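Long-range contacts in endoglycosidase (Bacteroides thetaiotaomicron, PDB 6Q64), which probably hydrolyses glycosidic bonds in complex N-glycans as a glycoside hydrolase of family 18: residues V71-F77 / V98-W104; A170-D175 / T219-L224; N201-S206 / L239-T244; R229-G235 / V248-Q254. The protein carries 1 engineered substitution. All blocks are in the same frame, centred on the assembly; numbering follows the deposited sequence.

Contact 1: V71-F77 / V98-W104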
# COMPACT_ATOMS: atom_id res chain seq x y z
N VAL A 71 11.51 -7.19 -4.99
CA VAL A 71 11.19 -6.00 -4.16
C VAL A 71 9.99 -5.32 -4.82
O VAL A 71 10.18 -4.70 -5.86
CB VAL A 71 12.36 -5.05 -4.07
CG1 VAL A 71 11.97 -3.84 -3.26
CG2 VAL A 71 13.59 -5.71 -3.52
N LYS A 72 8.80 -5.49 -4.26
CA LYS A 72 7.56 -4.84 -4.72
C LYS A 72 7.74 -3.34 -4.64
O LYS A 72 8.55 -2.86 -3.82
CB LYS A 72 6.37 -5.30 -3.90
CG LYS A 72 5.85 -6.66 -4.33
CD LYS A 72 4.64 -7.12 -3.57
CE LYS A 72 4.33 -8.57 -3.91
NZ LYS A 72 2.98 -8.93 -3.43
N GLY A 73 7.06 -2.63 -5.55
CA GLY A 73 7.02 -1.16 -5.56
C GLY A 73 5.62 -0.74 -5.22
O GLY A 73 4.70 -1.34 -5.80
N PHE A 74 5.49 0.20 -4.29
CA PHE A 74 4.21 0.64 -3.72
C PHE A 74 4.26 2.17 -3.55
O PHE A 74 5.34 2.79 -3.61
CB PHE A 74 4.00 -0.11 -2.40
CG PHE A 74 3.03 0.53 -1.44
CD1 PHE A 74 1.67 0.25 -1.51
CD2 PHE A 74 3.47 1.41 -0.47
CE1 PHE A 74 0.78 0.87 -0.65
CE2 PHE A 74 2.58 2.03 0.38
CZ PHE A 74 1.24 1.76 0.28
N GLY A 75 3.11 2.78 -3.32
CA GLY A 75 3.07 4.14 -2.78
C GLY A 75 1.65 4.56 -2.45
O GLY A 75 0.66 3.89 -2.88
N TRP A 76 1.57 5.74 -1.83
CA TRP A 76 0.30 6.48 -1.62
C TRP A 76 0.16 7.51 -2.73
O TRP A 76 0.83 8.55 -2.65
CB TRP A 76 0.30 7.10 -0.22
CG TRP A 76 0.08 6.05 0.83
CD1 TRP A 76 -1.08 5.39 1.09
CD2 TRP A 76 1.07 5.49 1.71
NE1 TRP A 76 -0.88 4.46 2.07
CE2 TRP A 76 0.43 4.51 2.47
CE3 TRP A 76 2.43 5.75 1.93
CZ2 TRP A 76 1.09 3.78 3.46
CZ3 TRP A 76 3.09 5.03 2.90
CH2 TRP A 76 2.43 4.06 3.64
N PHE A 77 -0.70 7.19 -3.71
CA PHE A 77 -1.00 8.00 -4.93
C PHE A 77 -2.11 9.02 -4.67
O PHE A 77 -3.32 8.65 -4.55
CB PHE A 77 -1.42 7.05 -6.05
CG PHE A 77 -1.46 7.66 -7.43
CD1 PHE A 77 -0.39 8.40 -7.91
CD2 PHE A 77 -2.54 7.46 -8.27
CE1 PHE A 77 -0.42 8.94 -9.18
CE2 PHE A 77 -2.56 7.99 -9.54
CZ PHE A 77 -1.51 8.74 -9.99
N VAL A 98 5.93 -0.58 -10.50
CA VAL A 98 4.98 -0.45 -9.36
C VAL A 98 4.01 -1.63 -9.38
O VAL A 98 3.32 -1.79 -10.37
CB VAL A 98 4.22 0.88 -9.45
CG1 VAL A 98 2.95 0.84 -8.67
CG2 VAL A 98 5.09 2.04 -8.99
N ASP A 99 3.90 -2.37 -8.27
CA ASP A 99 3.05 -3.59 -8.15
C ASP A 99 1.65 -3.25 -7.68
O ASP A 99 0.70 -3.83 -8.24
CB ASP A 99 3.65 -4.58 -7.17
CG ASP A 99 4.92 -5.14 -7.76
OD1 ASP A 99 4.80 -5.93 -8.70
OD2 ASP A 99 5.98 -4.72 -7.33
N PHE A 100 1.53 -2.34 -6.72
CA PHE A 100 0.21 -1.90 -6.21
C PHE A 100 0.33 -0.54 -5.53
O PHE A 100 1.42 -0.06 -5.26
CB PHE A 100 -0.39 -2.95 -5.27
CG PHE A 100 0.19 -2.99 -3.87
CD1 PHE A 100 1.42 -3.58 -3.63
CD2 PHE A 100 -0.50 -2.44 -2.80
CE1 PHE A 100 1.94 -3.63 -2.35
CE2 PHE A 100 0.03 -2.48 -1.52
CZ PHE A 100 1.25 -3.08 -1.29
N VAL A 101 -0.81 0.04 -5.18
CA VAL A 101 -0.83 1.44 -4.73
C VAL A 101 -2.02 1.61 -3.79
O VAL A 101 -3.04 0.88 -3.92
CB VAL A 101 -0.89 2.31 -6.01
CG1 VAL A 101 -1.97 3.37 -6.00
CG2 VAL A 101 0.46 2.90 -6.38
N SER A 102 -1.86 2.53 -2.85
CA SER A 102 -2.95 2.99 -1.96
C SER A 102 -3.35 4.40 -2.38
O SER A 102 -2.45 5.24 -2.52
CB SER A 102 -2.51 2.93 -0.53
OG SER A 102 -2.64 1.60 -0.05
N LEU A 103 -4.66 4.61 -2.54
CA LEU A 103 -5.24 5.88 -3.03
C LEU A 103 -5.46 6.82 -1.85
O LEU A 103 -6.54 6.77 -1.22
CB LEU A 103 -6.54 5.55 -3.77
CG LEU A 103 -6.37 4.53 -4.89
CD1 LEU A 103 -7.71 4.00 -5.36
CD2 LEU A 103 -5.60 5.13 -6.04
N TRP A 104 -4.47 7.68 -1.60
CA TRP A 104 -4.55 8.83 -0.66
C TRP A 104 -5.65 9.79 -1.14
O TRP A 104 -5.45 10.46 -2.19
CB TRP A 104 -3.20 9.55 -0.50
CG TRP A 104 -3.23 10.52 0.65
CD1 TRP A 104 -3.45 11.86 0.59
CD2 TRP A 104 -3.10 10.18 2.04
NE1 TRP A 104 -3.44 12.40 1.84
CE2 TRP A 104 -3.23 11.39 2.76
CE3 TRP A 104 -2.88 8.99 2.75
CZ2 TRP A 104 -3.15 11.44 4.16
CZ3 TRP A 104 -2.79 9.03 4.13
CH2 TRP A 104 -2.92 10.24 4.83

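Contact 2: A170-D175 / T219-L224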
# COMPACT_ATOMS: atom_id res chain seq x y z
N ALA A 170 -17.32 -3.24 8.32
CA ALA A 170 -16.36 -3.94 7.45
C ALA A 170 -17.04 -4.39 6.15
O ALA A 170 -16.43 -4.29 5.09
CB ALA A 170 -15.78 -5.12 8.18
N ASN A 171 -18.26 -4.91 6.25
CA ASN A 171 -18.95 -5.48 5.07
C ASN A 171 -19.22 -4.34 4.08
O ASN A 171 -19.34 -4.63 2.87
CB ASN A 171 -20.22 -6.25 5.45
CG ASN A 171 -19.95 -7.72 5.69
OD1 ASN A 171 -19.21 -8.37 4.95
ND2 ASN A 171 -20.52 -8.24 6.76
N ALA A 172 -19.33 -3.11 4.61
CA ALA A 172 -19.65 -1.87 3.86
C ALA A 172 -18.39 -1.42 3.15
O ALA A 172 -18.47 -0.98 1.99
CB ALA A 172 -20.14 -0.78 4.78
N ILE A 173 -17.25 -1.54 3.82
CA ILE A 173 -15.95 -1.28 3.17
C ILE A 173 -15.88 -2.20 1.94
O ILE A 173 -15.72 -1.65 0.84
CB ILE A 173 -14.81 -1.48 4.17
CG1 ILE A 173 -14.98 -0.51 5.35
CG2 ILE A 173 -13.47 -1.35 3.47
CD1 ILE A 173 -13.71 -0.24 6.14
N CYS A 174 -16.08 -3.50 2.10
CA CYS A 174 -16.03 -4.50 1.00
C CYS A 174 -17.04 -4.13 -0.06
O CYS A 174 -16.67 -4.03 -1.23
CB CYS A 174 -16.32 -5.92 1.45
SG CYS A 174 -15.02 -6.60 2.51
N ASP A 175 -18.29 -3.92 0.32
CA ASP A 175 -19.30 -3.36 -0.60
C ASP A 175 -18.58 -2.38 -1.51
O ASP A 175 -18.51 -2.64 -2.73
CB ASP A 175 -20.39 -2.56 0.12
CG ASP A 175 -21.45 -3.44 0.73
OD1 ASP A 175 -21.40 -4.69 0.49
OD2 ASP A 175 -22.32 -2.88 1.42
N THR A 219 -13.47 -10.27 9.00
CA THR A 219 -14.61 -10.05 8.07
C THR A 219 -14.12 -9.54 6.71
O THR A 219 -14.66 -10.00 5.69
CB THR A 219 -15.64 -9.03 8.57
OG1 THR A 219 -16.03 -9.32 9.91
CG2 THR A 219 -16.87 -9.01 7.68
N LEU A 220 -13.15 -8.64 6.68
CA LEU A 220 -12.47 -8.22 5.43
C LEU A 220 -11.80 -9.43 4.77
O LEU A 220 -12.11 -9.67 3.61
CB LEU A 220 -11.48 -7.10 5.73
CG LEU A 220 -12.11 -5.82 6.26
CD1 LEU A 220 -11.06 -4.84 6.77
CD2 LEU A 220 -12.95 -5.16 5.18
N SER A 221 -10.96 -10.21 5.47
CA SER A 221 -10.32 -11.41 4.85
C SER A 221 -11.39 -12.35 4.30
O SER A 221 -11.24 -12.77 3.14
CB SER A 221 -9.36 -12.15 5.76
OG SER A 221 -8.01 -11.96 5.31
N ALA A 222 -12.43 -12.65 5.07
CA ALA A 222 -13.41 -13.70 4.70
C ALA A 222 -13.94 -13.36 3.31
O ALA A 222 -14.19 -14.27 2.50
CB ALA A 222 -14.54 -13.78 5.70
N ARG A 223 -14.07 -12.06 3.08
CA ARG A 223 -14.78 -11.55 1.88
C ARG A 223 -13.79 -11.36 0.75
O ARG A 223 -13.98 -11.97 -0.32
CB ARG A 223 -15.56 -10.27 2.19
CG ARG A 223 -16.82 -10.21 1.36
CD ARG A 223 -17.85 -9.24 1.87
NE ARG A 223 -18.42 -8.53 0.73
CZ ARG A 223 -19.31 -7.56 0.83
NH1 ARG A 223 -19.76 -6.96 -0.26
NH2 ARG A 223 -19.76 -7.19 2.02
N LEU A 224 -12.75 -10.57 0.95
CA LEU A 224 -11.95 -10.12 -0.22
C LEU A 224 -10.74 -11.04 -0.43
O LEU A 224 -10.13 -10.97 -1.52
CB LEU A 224 -11.67 -8.62 -0.09
CG LEU A 224 -11.00 -8.14 1.19
CD1 LEU A 224 -9.70 -8.85 1.30
CD2 LEU A 224 -10.79 -6.63 1.19

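Contact 3: N201-S206 / L239-T244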
# COMPACT_ATOMS: atom_id res chain seq x y z
N ASN A 201 -6.66 0.71 19.50
CA ASN A 201 -6.06 0.79 20.87
C ASN A 201 -4.66 0.16 20.81
O ASN A 201 -4.28 -0.44 19.74
CB ASN A 201 -6.89 0.05 21.91
CG ASN A 201 -6.98 -1.44 21.60
OD1 ASN A 201 -6.19 -1.98 20.82
ND2 ASN A 201 -7.97 -2.10 22.16
N TYR A 202 -3.98 0.22 21.96
CA TYR A 202 -2.54 -0.10 22.15
C TYR A 202 -2.25 -1.58 21.90
O TYR A 202 -1.05 -1.85 21.67
CB TYR A 202 -2.08 0.27 23.57
CG TYR A 202 -2.81 -0.42 24.70
CD1 TYR A 202 -3.94 0.15 25.28
CD2 TYR A 202 -2.36 -1.64 25.21
CE1 TYR A 202 -4.61 -0.49 26.32
CE2 TYR A 202 -3.01 -2.28 26.25
CZ TYR A 202 -4.14 -1.70 26.81
OH TYR A 202 -4.78 -2.34 27.83
N GLN A 203 -3.25 -2.46 21.93
CA GLN A 203 -3.04 -3.91 22.23
C GLN A 203 -2.96 -4.78 20.97
O GLN A 203 -3.42 -4.36 19.89
CB GLN A 203 -4.05 -4.41 23.28
CG GLN A 203 -5.49 -4.67 22.85
CD GLN A 203 -6.40 -4.68 24.07
OE1 GLN A 203 -5.93 -4.52 25.19
NE2 GLN A 203 -7.70 -4.84 23.88
N THR A 204 -2.32 -5.94 21.12
CA THR A 204 -2.27 -7.02 20.12
C THR A 204 -3.68 -7.29 19.62
O THR A 204 -4.58 -7.37 20.45
CB THR A 204 -1.69 -8.33 20.67
OG1 THR A 204 -0.43 -7.94 21.18
CG2 THR A 204 -1.43 -9.43 19.67
N ILE A 205 -3.81 -7.45 18.31
CA ILE A 205 -5.08 -7.85 17.65
C ILE A 205 -5.12 -9.38 17.59
O ILE A 205 -4.30 -9.98 16.86
CB ILE A 205 -5.23 -7.16 16.27
CG1 ILE A 205 -4.99 -5.65 16.37
CG2 ILE A 205 -6.59 -7.44 15.66
CD1 ILE A 205 -4.44 -5.06 15.10
N SER A 206 -6.06 -9.95 18.33
CA SER A 206 -6.26 -11.41 18.59
C SER A 206 -7.51 -11.53 19.44
O SER A 206 -7.81 -10.62 20.19
CB SER A 206 -5.12 -12.04 19.34
OG SER A 206 -5.12 -11.62 20.69
N LEU A 239 1.30 -4.68 15.81
CA LEU A 239 0.24 -5.06 16.79
C LEU A 239 -0.55 -6.26 16.29
O LEU A 239 -1.43 -6.74 17.02
CB LEU A 239 -0.68 -3.86 16.98
CG LEU A 239 0.01 -2.65 17.59
CD1 LEU A 239 -0.91 -1.43 17.62
CD2 LEU A 239 0.47 -3.00 18.98
N LEU A 240 -0.32 -6.72 15.07
CA LEU A 240 -0.99 -7.96 14.63
C LEU A 240 -0.47 -9.15 15.47
O LEU A 240 0.75 -9.28 15.66
CB LEU A 240 -0.79 -8.16 13.12
CG LEU A 240 -1.60 -7.24 12.20
CD1 LEU A 240 -1.08 -7.29 10.77
CD2 LEU A 240 -3.08 -7.59 12.19
N SER A 241 -1.37 -10.00 15.99
CA SER A 241 -1.00 -11.33 16.51
C SER A 241 -0.43 -12.17 15.36
O SER A 241 -0.75 -11.90 14.23
CB SER A 241 -2.17 -12.02 17.12
OG SER A 241 -3.10 -12.44 16.13
N THR A 242 0.40 -13.16 15.68
CA THR A 242 1.00 -14.11 14.72
C THR A 242 -0.13 -14.61 13.80
O THR A 242 0.02 -14.54 12.57
CB THR A 242 1.74 -15.24 15.47
OG1 THR A 242 2.70 -14.76 16.41
CG2 THR A 242 2.56 -16.12 14.56
N GLU A 243 -1.22 -15.10 14.38
CA GLU A 243 -2.28 -15.79 13.61
C GLU A 243 -2.98 -14.77 12.73
O GLU A 243 -3.27 -15.10 11.57
CB GLU A 243 -3.30 -16.48 14.51
CG GLU A 243 -2.86 -17.85 14.97
CD GLU A 243 -2.29 -18.70 13.86
OE1 GLU A 243 -3.06 -18.95 12.88
OE2 GLU A 243 -1.07 -19.07 13.95
N THR A 244 -3.31 -13.61 13.30
CA THR A 244 -4.08 -12.55 12.62
C THR A 244 -3.21 -12.00 11.47
O THR A 244 -3.72 -11.77 10.37
CB THR A 244 -4.57 -11.51 13.64
OG1 THR A 244 -5.22 -12.11 14.77
CG2 THR A 244 -5.57 -10.55 13.04

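Contact 4: R229-G235 / V248-Q254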
# COMPACT_ATOMS: atom_id res chain seq x y z
N ARG A 229 -8.50 -10.40 -3.85
CA ARG A 229 -8.14 -9.03 -3.37
C ARG A 229 -7.20 -9.10 -2.16
O ARG A 229 -7.00 -10.14 -1.56
CB ARG A 229 -9.41 -8.23 -3.07
CG ARG A 229 -10.18 -7.89 -4.32
CD ARG A 229 -11.38 -7.01 -4.12
NE ARG A 229 -12.49 -7.71 -4.76
CZ ARG A 229 -13.07 -7.38 -5.90
NH1 ARG A 229 -12.68 -6.31 -6.59
NH2 ARG A 229 -14.06 -8.12 -6.36
N MSE A 230 -6.71 -7.92 -1.78
CA MSE A 230 -5.63 -7.76 -0.84
C MSE A 230 -6.14 -7.06 0.41
O MSE A 230 -6.94 -6.13 0.33
CB MSE A 230 -4.57 -6.85 -1.44
CG MSE A 230 -3.45 -7.55 -2.21
SE MSE A 230 -2.29 -6.09 -2.88
CE MSE A 230 -1.01 -5.79 -1.46
N LEU A 231 -5.62 -7.49 1.57
CA LEU A 231 -5.77 -6.70 2.77
C LEU A 231 -4.39 -6.37 3.29
O LEU A 231 -3.53 -7.23 3.18
CB LEU A 231 -6.59 -7.45 3.83
CG LEU A 231 -6.72 -6.71 5.17
CD1 LEU A 231 -7.34 -5.34 4.99
CD2 LEU A 231 -7.53 -7.52 6.16
N VAL A 232 -4.23 -5.20 3.88
CA VAL A 232 -2.90 -4.58 4.11
C VAL A 232 -3.05 -3.58 5.26
O VAL A 232 -4.11 -2.99 5.45
CB VAL A 232 -2.45 -3.93 2.78
CG1 VAL A 232 -1.98 -2.49 2.90
CG2 VAL A 232 -1.43 -4.80 2.06
N MSE A 233 -1.97 -3.39 6.02
CA MSE A 233 -2.07 -2.59 7.23
C MSE A 233 -0.80 -1.74 7.35
O MSE A 233 0.31 -2.22 7.12
CB MSE A 233 -2.30 -3.52 8.42
CG MSE A 233 -1.84 -3.00 9.79
SE MSE A 233 -2.96 -3.54 11.36
CE MSE A 233 -1.73 -2.72 12.58
N ASP A 234 -0.96 -0.46 7.67
CA ASP A 234 0.21 0.40 7.68
C ASP A 234 0.24 1.19 8.98
O ASP A 234 -0.83 1.40 9.60
CB ASP A 234 0.25 1.32 6.46
CG ASP A 234 -0.63 2.55 6.59
OD1 ASP A 234 -0.17 3.56 7.22
OD2 ASP A 234 -1.80 2.47 6.12
N GLY A 235 1.42 1.64 9.36
CA GLY A 235 1.59 2.41 10.61
C GLY A 235 2.11 1.50 11.69
O GLY A 235 3.33 1.46 11.87
N VAL A 248 -3.36 -10.76 6.69
CA VAL A 248 -2.88 -9.46 6.15
C VAL A 248 -1.67 -9.67 5.23
O VAL A 248 -0.66 -10.22 5.67
CB VAL A 248 -2.54 -8.55 7.32
CG1 VAL A 248 -1.81 -7.31 6.87
CG2 VAL A 248 -3.81 -8.20 8.06
N ASP A 249 -1.77 -9.16 4.00
CA ASP A 249 -0.86 -9.55 2.91
C ASP A 249 0.45 -8.77 3.03
O ASP A 249 1.49 -9.30 2.57
CB ASP A 249 -1.60 -9.41 1.58
CG ASP A 249 -2.81 -10.31 1.47
OD1 ASP A 249 -2.63 -11.53 1.59
OD2 ASP A 249 -3.93 -9.77 1.30
N HIS A 250 0.44 -7.56 3.62
CA HIS A 250 1.70 -6.78 3.81
C HIS A 250 1.63 -5.93 5.07
O HIS A 250 0.54 -5.43 5.41
CB HIS A 250 2.00 -5.79 2.67
CG HIS A 250 2.46 -6.45 1.42
ND1 HIS A 250 1.59 -6.77 0.42
CD2 HIS A 250 3.67 -6.91 1.04
CE1 HIS A 250 2.24 -7.40 -0.55
NE2 HIS A 250 3.52 -7.51 -0.19
N TYR A 251 2.78 -5.75 5.69
CA TYR A 251 3.01 -4.91 6.88
C TYR A 251 3.72 -3.67 6.37
O TYR A 251 4.86 -3.80 5.89
CB TYR A 251 3.80 -5.70 7.93
CG TYR A 251 3.42 -7.16 8.06
CD1 TYR A 251 2.11 -7.55 8.16
CD2 TYR A 251 4.37 -8.16 8.08
CE1 TYR A 251 1.75 -8.89 8.24
CE2 TYR A 251 4.03 -9.49 8.15
CZ TYR A 251 2.71 -9.87 8.25
OH TYR A 251 2.35 -11.18 8.36
N ILE A 252 3.07 -2.51 6.40
CA ILE A 252 3.62 -1.30 5.71
C ILE A 252 3.99 -0.28 6.77
O ILE A 252 3.09 0.13 7.55
CB ILE A 252 2.63 -0.70 4.69
CG1 ILE A 252 2.05 -1.78 3.77
CG2 ILE A 252 3.29 0.41 3.92
CD1 ILE A 252 1.19 -1.23 2.66
N TYR A 253 5.25 0.09 6.79
CA TYR A 253 5.76 1.02 7.82
C TYR A 253 6.13 2.34 7.15
O TYR A 253 6.68 2.37 6.05
CB TYR A 253 6.93 0.41 8.59
CG TYR A 253 6.67 -0.91 9.29
CD1 TYR A 253 6.68 -2.09 8.60
CD2 TYR A 253 6.49 -0.98 10.66
CE1 TYR A 253 6.49 -3.30 9.24
CE2 TYR A 253 6.27 -2.18 11.31
CZ TYR A 253 6.29 -3.35 10.60
OH TYR A 253 6.14 -4.57 11.21
N GLN A 254 5.80 3.41 7.86
CA GLN A 254 6.26 4.78 7.63
C GLN A 254 7.66 4.91 8.22
O GLN A 254 7.76 5.45 9.30
CB GLN A 254 5.29 5.74 8.31
CG GLN A 254 4.03 5.98 7.52
CD GLN A 254 2.88 5.07 7.87
OE1 GLN A 254 2.14 5.30 8.82
NE2 GLN A 254 2.67 4.07 7.03

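Contact 1: V71-F77 / V98-W104
Ser102 and Trp76 meet where strands 72-76 and 100-102 run side by side, 4.8 Å apart at their axes and 17° from parallel. This end is tightly packed: Ser102 CB sits 3.3 Å from Trp76 CD1, while Ser102 OG comes in the plane of the Phe74 ring to its edge, 3.5 Å from CE1. The hydroxyl is hydrogen-bonded to Asp186 of strand 184-189; the ring edge is only packed against it. The Phe74 and Phe100 rings meet with their planes at 45°, and Phe74 CZ lies over one face of Trp76, so that four side chains mesh on the barrel's inner side. The backbones are tied by Ser102 N to Gly75 O (2.9 Å) and by Phe77 N to Ser102 O (2.9 Å). At the other end a side chain takes the place of a backbone acceptor: Asp99, its CG anti to the carbonyl carbon (chi1 -69°), brings OD2 to 3.0 Å from Gly73 N through the anti lone pair, while His70 holds the same oxygen and Arg66 pairs with OD1. The margins are looser. Lys72 lays only CB and CG against Asp99, and partly exposed Trp104 keeps its CB 4.3 Å from Trp76 CB. Joining the first strand of the chain to the second in this way closes the ring of eight parallel strands characteristic of the TIM barrel of family 18 glycoside hydrolases.

Contact 2: A170-D175 / T219-L224
Arg223 reaches across to helix 170-175 and lays its guanidinium flat over Cys174, whose CB stands 3.4 Å from the plane, over the centre of one face. A bend at its third torsion (chi3 138°) turns the group along the helix surface, where two polar side chains meet its edge. Asp175 OD1 lies in the guanidinium plane and accepts from NH1 at 2.9 Å in a salt bridge, through the anti lone pair, with the carboxylate turned 67° against the guanidinium. NH2 donates to Asn171 OD1 at 3.2 Å, with the donor tilted from the amide's carbonyl plane. Glu178 adds a second salt bridge, to NE. Replaced by alanine, Arg223 would no longer bridge the helices, and Asp175 and Glu178 would probably lose their shared positive partner. Apolar atoms fill the rest: Leu220 CD2 lies 3.7 Å from Cys174 SG and 4.1 Å from Ala170 CB. Thr219, its hydroxyl bonded to Val215 O, sets CB 3.9 Å from Ala170 CB. The two axes cross at -35°, 9.3 Å apart. Both helices belong to the outer layer of the barrel: helix 162-179 precedes strand 184-189 and helix 211-224 follows it, with Phe216 of the latter extending the apolar seam onto Ala170 and Ile173.

Contact 3: N201-S206 / L239-T244
Ile205 forms a single beta bridge with Leu240, its N donating to Leu239 O at 2.8 Å and its O accepting from Ser241 N at 3.1 Å, so that two loop segments are clipped together over one residue. The loops are two beta-alpha connections of the TIM barrel, one following strand 184-189 and the other strand 230-235, and the second leads directly into helix 242-245, with Ser241 at its N-cap. Ile205 is buried: its CD1 lies 4.1 Å from Leu240 CD2, and the Ile205 side chain runs at about a right angle to that of Thr244. Met213, Gln214 and Ile217 of helix 211-224 also touch Ile205, and Gln214 takes the Thr244 hydroxyl. Leu239 lies next to Ile205 and spreads along the bend of 201-203, where Tyr202 O lies 3.3 Å from Leu239 CD2; this bend is an Asx turn, closed by Gln203 N donating to Asn201 OD1. Thr204 and Ser206 each press a carbon on Ser241 CB, Thr204 through CG2 and Ser206 through CB. Loss of the Ser241 hydroxyl, as with an alanine here, is likely to leave Thr244 N without its cap and Ile205 O without its weak hydroxyl bond. With its chi1 of 72°, Ser241 places OG between its own N and carbonyl carbon, where it accepts from Thr244 N at 3.1 Å and makes a weak bond to Ile205 O at 2.8 Å.

Contact 4: R229-G235 / V248-Q254
Leu231 and Asp249 are joined by backbone and side chain alike, ahead of strand 251-254. Asp249 N donates to Leu231 O at 2.7 Å, and Asp249 OD2 accepts from Leu231 N at 2.9 Å through its anti lone pair; its other oxygen pairs with Arg225. Further along, the bonds are between backbones alone, from Met233 N to His250 O and from Ile252 N to Met233 O (2.9 Å). A side-chain link lies at the far end, where Gln254 NE2 reaches Asp234 OD1 at 2.9 Å, on the anti side and somewhat out of both planes; a bend at chi2 (92°) brings the Gln254 amide back toward the neighbouring strand. Among the apolar contacts, Val232 divides its methyls: CG1 meets Ile252 CD1 at 3.4 Å, while CG2 lies in the plane of the His250 ring at its edge. Selenomethionine Met230 swings its CE to the same ring edge, 3.4 Å from ND1. On the other face, Val248 CG1 touches Met233 CB. The parallel strands form a beta-alpha-beta unit through helix 242-245, as in a TIM barrel; strand 230-235 bonds on its far side to strand 184-189, strand 251-254 lies next to 280-285, and Phe74, Trp76 and Phe100 pack against the inward-facing residues.

Overall arrangement
All four contacts belong to one eight-stranded barrel. Along the chain contact 1 comes first; contact 2 closes before contact 4 opens, whereas contact 3 alternates with contacts 2 and 4. Contacts 1 and 4 share the sheet, their centres about 11 Å apart, and meet across its interior, for instance through Lys72 on His250 and Trp76 on Gln254. Contact 2 lies in the surrounding helices, its centre about 15 Å from that of contact 4, and rests on it through Leu224 and Leu220. Contact 3, its centre about 13 Å from that of contact 4, joins the loops at the strand ends, Leu240 packing on Val248 and Met233. Barrel closure, helical shell and loops are thereby linked through strands 230-235 and 251-254.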